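Long-range contacts in kappa-carrageenase (Zobellia galactanivorans, PDB 5OCR), which probably hydrolyses kappa-carrageenan, a sulphated galactan of red algal cell walls, with the family 16 glycoside hydrolase jelly-roll module modelled here: residues A[25-30]-A[280-285]; A[97-102]-A[228-233]. All coordinates share one frame; numbering follows the deposited sequence. Where two conformers were deposited one is given.

Contact 1: residues A[25-30]-A[280-285]; sequences WSASDE and VRVWEK. With MG (magnesium ion), chain F.
Val-280 meets Asp-29 as an antiparallel hydrogen-bonded pair, a single beta bridge: its N donates to Asp-29 O at 3.0 Å and its O accepts from Asp-29 N at 2.8 Å. The same carbonyl oxygen also takes a CA-H...O contact from Ser-28. The valine's CG1 lies near Asp-29 CB, while the aspartate carboxylate turns off to Phe-31 N and Trp-41 NE1.

Arg-281 comes next, and its chain, extended from CG to NE, delivers the guanidinium side-on to Glu-30. NE of Arg-281 donates to OE2 of Glu-30 at 2.8 Å, on the syn lone pair of that oxygen, and NH2 of Arg-281 reaches OE1 of Glu-30 at the same 2.8 Å. The carboxylate and guanidinium planes are 30° apart, so the bidentate salt bridge is twisted and NH2 meets OE1 somewhat out of the carboxylate plane. The bend at chi2 of Glu-30 (-65°) folds its carboxylate back to this edge, and Tyr-279 adds a cation-pi contact to the arginine.

Val-282 then offers its N to Ser-28 OG at 3.0 Å, a side chain standing in for a strand carbonyl; this hydroxyl is also bonded to Lys-24 O. CG2 of Val-282 packs on Ala-27 CB at 3.8 Å, in the jelly-roll interior beside Val-235.

Glu-30 is therefore held at both ends: its carboxylate by the arginine, its carbonyl O by a magnesium ion at 2.2 Å, which Gly-66 and Asp-278 also bind. The charge of the buried arginine is likely to be balanced by the Glu-30 carboxylate, which leaves the metal to the same residue's main chain.

Contact 2: residues A[97-102]-A[228-233]; sequences FTYGYF and YWHRPM
Tyr-99 and His-230 meet rim to rim, neither ring over the other's face: OH of Tyr-99 lies 2.8 Å from ND1 of His-230 in a hydrogen bond that either could donate. The ring planes stand at 81°, nearly perpendicular, yet each partner lies at the other's edge. This is a side-chain tie between two loops of the family 16 jelly roll, where residues 97-102 turn from one strand into the next and 228-233 lead into strand 233-241.

The histidine is gripped at its other nitrogen too, NE2 bonding to Asn-226 O, so both ring nitrogens have partners and the ring's rotation is fixed. A phenylalanine at Tyr-99 would remove the hydroxyl and would probably leave ND1 of His-230 without its mate, and the imidazole with its NE2 bond to Asn-226 O but freer to turn.

Between this tie and the strand ends sits Thr-98. Its CG2, anti to the backbone N, presses on His-230 C at 3.5 Å and lies above one face of the Tyr-99 ring, offset toward its rim. OG1 of Thr-98, on the other branch, rests near Pro-232 CA and bonds a water at 2.8 Å that in turn donates to His-230 O.

Farther along, Phe-97 and Met-233 form an antiparallel hydrogen-bonded pair, with their side chains on the same face of the sheet. N of Phe-97 donates to Met-233 O at 2.8 Å, and N of Met-233 returns the bond to Phe-97 O. Met-233, its chain bent at chi3 (-70°), brings CE to 3.9 Å from Thr-98 O, a buried carbonyl oxygen that has no hydrogen-bond partner in the model.

How the contacts relate
From the N terminus, strand 21-23 runs into the loop holding 25-30, which meets strand 273-285, the last of the chain, some 250 residues on to close contact 1. Contact 2 is nested inside that span: 97-102 comes first along the chain and 228-233 follows 126 residues later, so the two loops do not cross. The contact centres lie about 13 Å apart, and their residues touch. Neighbouring strands 100-107 and 273-285 share a probable hydrogen bond from Trp-283 N to Tyr-101 O. Contact 1 ties the N-terminal loop to the last strand, contact 2 the turn between strands 86-97 and 100-107 to the start of strand 233-241; Phe-97 packs on Ala-27 and Glu-284, Phe-102 on Val-282.

Contact 1: residues A[25-30]-A[280-285]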
loop_
_atom_site.group_PDB
_atom_site.type_symbol
_atom_site.label_atom_id
_atom_site.label_comp_id
_atom_site.label_asym_id
_atom_site.label_seq_id
_atom_site.Cartn_x
_atom_site.Cartn_y
_atom_site.Cartn_z
ATOM N N TRP A 25 -19.467 1.248 4.856
ATOM C CA TRP A 25 -18.892 0.988 6.150
ATOM C C TRP A 25 -18.076 -0.287 6.268
ATOM O O TRP A 25 -17.174 -0.320 7.069
ATOM C CB TRP A 25 -19.971 1.115 7.230
ATOM C CG TRP A 25 -20.257 2.575 7.400
ATOM C CD1 TRP A 25 -21.406 3.314 6.952
ATOM C CD2 TRP A 25 -19.352 3.566 7.995
ATOM N NE1 TRP A 25 -21.264 4.632 7.264
ATOM C CE2 TRP A 25 -20.029 4.868 7.874
ATOM C CE3 TRP A 25 -18.064 3.504 8.608
ATOM C CZ2 TRP A 25 -19.461 6.032 8.380
ATOM C CZ3 TRP A 25 -17.474 4.719 9.064
ATOM C CH2 TRP A 25 -18.160 5.937 8.968
ATOM N N SER A 26 -18.267 -1.275 5.362
ATOM C CA SER A 26 -17.425 -2.481 5.427
ATOM C C SER A 26 -15.961 -2.283 5.141
ATOM O O SER A 26 -15.157 -3.188 5.395
ATOM C CB SER A 26 -17.958 -3.563 4.488
ATOM O OG SER A 26 -18.107 -2.936 3.229
ATOM N N ALA A 27 -15.553 -1.104 4.625
ATOM C CA ALA A 27 -14.110 -0.878 4.596
ATOM C C ALA A 27 -13.842 0.579 4.916
ATOM O O ALA A 27 -12.859 1.179 4.441
ATOM C CB ALA A 27 -13.482 -1.201 3.195
ATOM N N SER A 28 -14.736 1.190 5.707
ATOM C CA SER A 28 -14.477 2.556 6.167
ATOM C C SER A 28 -14.338 2.567 7.663
ATOM O O SER A 28 -15.068 1.832 8.370
ATOM C CB SER A 28 -15.617 3.507 5.778
ATOM O OG SER A 28 -15.869 3.492 4.387
ATOM N N ASP A 29 -13.428 3.405 8.166
ATOM C CA ASP A 29 -13.195 3.392 9.607
ATOM C C ASP A 29 -12.584 4.751 9.953
ATOM O O ASP A 29 -11.557 5.154 9.335
ATOM C CB ASP A 29 -12.243 2.228 9.953
ATOM C CG ASP A 29 -12.339 1.785 11.445
ATOM O OD1 ASP A 29 -12.532 2.675 12.349
ATOM O OD2 ASP A 29 -12.151 0.555 11.664
ATOM N N GLU A 30 -13.176 5.447 10.926
ATOM C CA GLU A 30 -12.581 6.748 11.442
ATOM C C GLU A 30 -11.646 6.491 12.619
ATOM O O GLU A 30 -11.031 7.440 13.147
ATOM C CB GLU A 30 -13.685 7.675 11.929
ATOM C CG GLU A 30 -14.722 7.987 10.865
ATOM C CD GLU A 30 -14.191 8.781 9.680
ATOM O OE1 GLU A 30 -13.443 9.781 9.933
ATOM O OE2 GLU A 30 -14.602 8.506 8.479
ATOM N N VAL A 280 -9.935 5.778 6.925
ATOM C CA VAL A 280 -10.036 5.191 5.602
ATOM C C VAL A 280 -11.477 5.213 5.255
ATOM O O VAL A 280 -12.370 4.887 6.101
ATOM C CB VAL A 280 -9.403 3.806 5.501
ATOM C CG1 VAL A 280 -10.017 2.823 6.559
ATOM C CG2 VAL A 280 -9.566 3.270 4.052
ATOM N N ARG A 281 -11.763 5.602 4.023
ATOM C CA ARG A 281 -13.169 5.713 3.578
ATOM C C ARG A 281 -13.298 5.131 2.163
ATOM O O ARG A 281 -12.464 5.368 1.284
ATOM C CB ARG A 281 -13.660 7.156 3.581
ATOM C CG ARG A 281 -13.678 7.786 4.968
ATOM C CD ARG A 281 -13.946 9.296 4.829
ATOM N NE ARG A 281 -13.891 9.879 6.182
ATOM C CZ ARG A 281 -13.681 11.177 6.475
ATOM N NH1 ARG A 281 -13.581 12.129 5.519
ATOM N NH2 ARG A 281 -13.635 11.555 7.747
ATOM N N VAL A 282 -14.353 4.349 1.952
ATOM C CA VAL A 282 -14.613 3.747 0.642
ATOM C C VAL A 282 -16.058 4.138 0.257
ATOM O O VAL A 282 -16.970 4.103 1.137
ATOM C CB VAL A 282 -14.482 2.244 0.705
ATOM C CG1 VAL A 282 -14.775 1.624 -0.678
ATOM C CG2 VAL A 282 -13.072 1.895 1.102
ATOM N N TRP A 283 -16.251 4.492 -0.997
ATOM C CA TRP A 283 -17.592 4.776 -1.513
ATOM C C TRP A 283 -17.820 3.985 -2.769
ATOM O O TRP A 283 -16.868 3.627 -3.476
ATOM C CB TRP A 283 -17.801 6.247 -1.898
ATOM C CG TRP A 283 -17.670 7.274 -0.795
ATOM C CD1 TRP A 283 -18.701 7.925 -0.111
ATOM C CD2 TRP A 283 -16.430 7.790 -0.256
ATOM N NE1 TRP A 283 -18.189 8.843 0.798
ATOM C CE2 TRP A 283 -16.804 8.791 0.764
ATOM C CE3 TRP A 283 -15.041 7.574 -0.553
ATOM C CZ2 TRP A 283 -15.845 9.553 1.443
ATOM C CZ3 TRP A 283 -14.120 8.314 0.148
ATOM C CH2 TRP A 283 -14.488 9.280 1.094
ATOM N N GLU A 284 -19.077 3.716 -3.027
ATOM C CA GLU A 284 -19.451 3.149 -4.340
ATOM C C GLU A 284 -20.383 4.132 -5.051
ATOM O O GLU A 284 -21.106 4.915 -4.419
ATOM C CB GLU A 284 -19.980 1.684 -4.285
ATOM C CG GLU A 284 -18.939 0.632 -3.819
ATOM C CD GLU A 284 -19.467 -0.785 -3.692
ATOM O OE1 GLU A 284 -20.540 -0.995 -3.113
ATOM O OE2 GLU A 284 -18.800 -1.705 -4.114
ATOM N N LYS A 285 -20.291 4.123 -6.365
ATOM C CA LYS A 285 -21.004 5.098 -7.240
ATOM C C LYS A 285 -22.362 4.535 -7.520
ATOM O O LYS A 285 -22.482 3.339 -7.726
ATOM C CB LYS A 285 -20.190 5.257 -8.562
ATOM C CG LYS A 285 -20.636 6.401 -9.420
ATOM C CD LYS A 285 -20.372 6.078 -10.878
ATOM C CE LYS A 285 -18.965 6.489 -11.151
ATOM N NZ LYS A 285 -18.620 6.306 -12.588
HETATM MG MG MG F . -9.748 9.278 13.034
HETATM O O HOH W 1 -11.186 10.463 14.557
#

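Contact 2: residues A[97-102]-A[228-233]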
loop_
_atom_site.group_PDB
_atom_site.type_symbol
_atom_site.label_atom_id
_atom_site.label_comp_id
_atom_site.label_asym_id
_atom_site.label_seq_id
_atom_site.Cartn_x
_atom_site.Cartn_y
_atom_site.Cartn_z
ATOM N N PHE A 97 -13.825 -5.020 -3.225
ATOM C CA PHE A 97 -14.540 -4.073 -4.058
ATOM C C PHE A 97 -13.835 -4.052 -5.414
ATOM O O PHE A 97 -12.722 -4.414 -5.532
ATOM C CB PHE A 97 -14.330 -2.617 -3.505
ATOM C CG PHE A 97 -14.864 -2.428 -2.123
ATOM C CD1 PHE A 97 -16.148 -1.931 -1.932
ATOM C CD2 PHE A 97 -14.076 -2.809 -1.008
ATOM C CE1 PHE A 97 -16.634 -1.796 -0.616
ATOM C CE2 PHE A 97 -14.550 -2.677 0.280
ATOM C CZ PHE A 97 -15.832 -2.171 0.470
ATOM N N THR A 98 -14.489 -3.530 -6.421
ATOM C CA THR A 98 -13.768 -3.416 -7.726
ATOM C C THR A 98 -13.753 -1.930 -8.055
ATOM O O THR A 98 -12.701 -1.266 -7.912
ATOM C CB THR A 98 -14.430 -4.264 -8.835
ATOM O OG1 THR A 98 -14.569 -5.643 -8.434
ATOM C CG2 THR A 98 -13.504 -4.211 -10.152
ATOM N N TYR A 99 -14.914 -1.387 -8.308
ATOM C CA TYR A 99 -14.942 0.001 -8.726
ATOM C C TYR A 99 -15.437 0.853 -7.547
ATOM O O TYR A 99 -16.135 0.363 -6.726
ATOM C CB TYR A 99 -15.879 0.190 -9.867
ATOM C CG TYR A 99 -15.531 -0.640 -11.046
ATOM C CD1 TYR A 99 -14.229 -0.714 -11.548
ATOM C CD2 TYR A 99 -16.553 -1.263 -11.741
ATOM C CE1 TYR A 99 -13.943 -1.547 -12.629
ATOM C CE2 TYR A 99 -16.290 -2.057 -12.839
ATOM C CZ TYR A 99 -14.976 -2.184 -13.276
ATOM O OH TYR A 99 -14.733 -3.003 -14.375
ATOM N N GLY A 100 -15.078 2.118 -7.470
ATOM C CA GLY A 100 -15.516 2.940 -6.359
ATOM C C GLY A 100 -14.505 4.049 -6.136
ATOM O O GLY A 100 -13.647 4.303 -7.014
ATOM N N TYR A 101 -14.596 4.673 -4.976
ATOM C CA TYR A 101 -13.614 5.647 -4.571
ATOM C C TYR A 101 -13.004 5.264 -3.244
ATOM O O TYR A 101 -13.752 4.892 -2.314
ATOM C CB TYR A 101 -14.304 7.034 -4.429
ATOM C CG TYR A 101 -13.367 8.242 -4.446
ATOM C CD1 TYR A 101 -13.254 9.023 -5.591
ATOM C CD2 TYR A 101 -12.673 8.624 -3.279
ATOM C CE1 TYR A 101 -12.384 10.095 -5.602
ATOM C CE2 TYR A 101 -11.767 9.662 -3.325
ATOM C CZ TYR A 101 -11.696 10.422 -4.480
ATOM O OH TYR A 101 -10.858 11.531 -4.502
ATOM N N PHE A 102 -11.662 5.374 -3.134
ATOM C CA PHE A 102 -10.938 4.904 -1.935
ATOM C C PHE A 102 -10.058 6.018 -1.387
ATOM O O PHE A 102 -9.240 6.574 -2.192
ATOM C CB PHE A 102 -10.068 3.696 -2.299
ATOM C CG PHE A 102 -10.840 2.646 -3.078
ATOM C CD1 PHE A 102 -11.402 1.564 -2.396
ATOM C CD2 PHE A 102 -11.085 2.747 -4.452
ATOM C CE1 PHE A 102 -12.237 0.669 -3.060
ATOM C CE2 PHE A 102 -11.841 1.799 -5.152
ATOM C CZ PHE A 102 -12.426 0.737 -4.433
ATOM N N TYR A 228 -6.479 -3.722 -16.847
ATOM C CA TYR A 228 -6.502 -5.069 -16.232
ATOM C C TYR A 228 -7.227 -5.128 -14.919
ATOM O O TYR A 228 -7.464 -6.216 -14.445
ATOM C CB TYR A 228 -5.073 -5.521 -16.014
ATOM C CG TYR A 228 -4.296 -5.714 -17.280
ATOM C CD1 TYR A 228 -4.789 -6.525 -18.310
ATOM C CD2 TYR A 228 -3.036 -5.102 -17.440
ATOM C CE1 TYR A 228 -4.025 -6.719 -19.495
ATOM C CE2 TYR A 228 -2.286 -5.287 -18.584
ATOM C CZ TYR A 228 -2.791 -6.043 -19.624
ATOM O OH TYR A 228 -2.001 -6.206 -20.765
ATOM N N TRP A 229 -7.544 -3.965 -14.316
ATOM C CA TRP A 229 -7.901 -3.836 -12.902
ATOM C C TRP A 229 -9.389 -3.915 -12.666
ATOM O O TRP A 229 -10.059 -2.931 -12.214
ATOM C CB TRP A 229 -7.243 -2.549 -12.313
ATOM C CG TRP A 229 -5.779 -2.703 -12.481
ATOM C CD1 TRP A 229 -4.910 -3.350 -11.596
ATOM C CD2 TRP A 229 -4.961 -2.285 -13.628
ATOM N NE1 TRP A 229 -3.636 -3.379 -12.113
ATOM C CE2 TRP A 229 -3.617 -2.782 -13.370
ATOM C CE3 TRP A 229 -5.224 -1.592 -14.852
ATOM C CZ2 TRP A 229 -2.556 -2.572 -14.320
ATOM C CZ3 TRP A 229 -4.151 -1.408 -15.795
ATOM C CH2 TRP A 229 -2.883 -1.878 -15.505
ATOM N N HIS A 230 -9.909 -5.105 -13.008
ATOM C CA HIS A 230 -11.317 -5.368 -12.962
ATOM C C HIS A 230 -11.615 -6.507 -12.059
ATOM O O HIS A 230 -12.708 -7.082 -12.199
ATOM C CB HIS A 230 -11.897 -5.643 -14.365
ATOM C CG HIS A 230 -11.542 -4.551 -15.376
ATOM N ND1 HIS A 230 -12.209 -3.400 -15.426
ATOM C CD2 HIS A 230 -10.545 -4.470 -16.348
ATOM C CE1 HIS A 230 -11.723 -2.619 -16.408
ATOM N NE2 HIS A 230 -10.678 -3.249 -16.947
ATOM N N ARG A 231 -10.697 -6.922 -11.194
ATOM C CA ARG A 231 -10.986 -8.061 -10.291
ATOM C C ARG A 231 -11.377 -7.489 -8.903
ATOM O O ARG A 231 -11.014 -6.364 -8.580
ATOM C CB ARG A 231 -9.723 -8.919 -10.143
ATOM C CG ARG A 231 -9.310 -9.613 -11.450
ATOM C CD ARG A 231 -8.026 -10.412 -11.252
ATOM N NE ARG A 231 -7.963 -11.183 -10.036
ATOM C CZ ARG A 231 -8.494 -12.396 -9.902
ATOM N NH1 ARG A 231 -9.118 -12.957 -10.922
ATOM N NH2 ARG A 231 -8.365 -13.057 -8.761
ATOM N N PRO A 232 -12.088 -8.261 -8.072
ATOM C CA PRO A 232 -12.400 -7.770 -6.700
ATOM C C PRO A 232 -11.109 -7.691 -5.864
ATOM O O PRO A 232 -10.238 -8.580 -5.956
ATOM C CB PRO A 232 -13.302 -8.894 -6.105
ATOM C CG PRO A 232 -13.892 -9.590 -7.368
ATOM C CD PRO A 232 -12.732 -9.581 -8.369
ATOM N N MET A 233 -10.958 -6.566 -5.166
ATOM C CA MET A 233 -9.716 -6.283 -4.409
ATOM C C MET A 233 -10.052 -5.903 -2.980
ATOM O O MET A 233 -11.084 -5.246 -2.718
ATOM C CB MET A 233 -9.041 -5.050 -5.050
ATOM C CG MET A 233 -8.429 -5.485 -6.434
ATOM S SD MET A 233 -7.795 -4.034 -7.323
ATOM C CE MET A 233 -9.273 -3.180 -7.753
HETATM O O HOH W 2 -14.835 -7.640 -10.339
#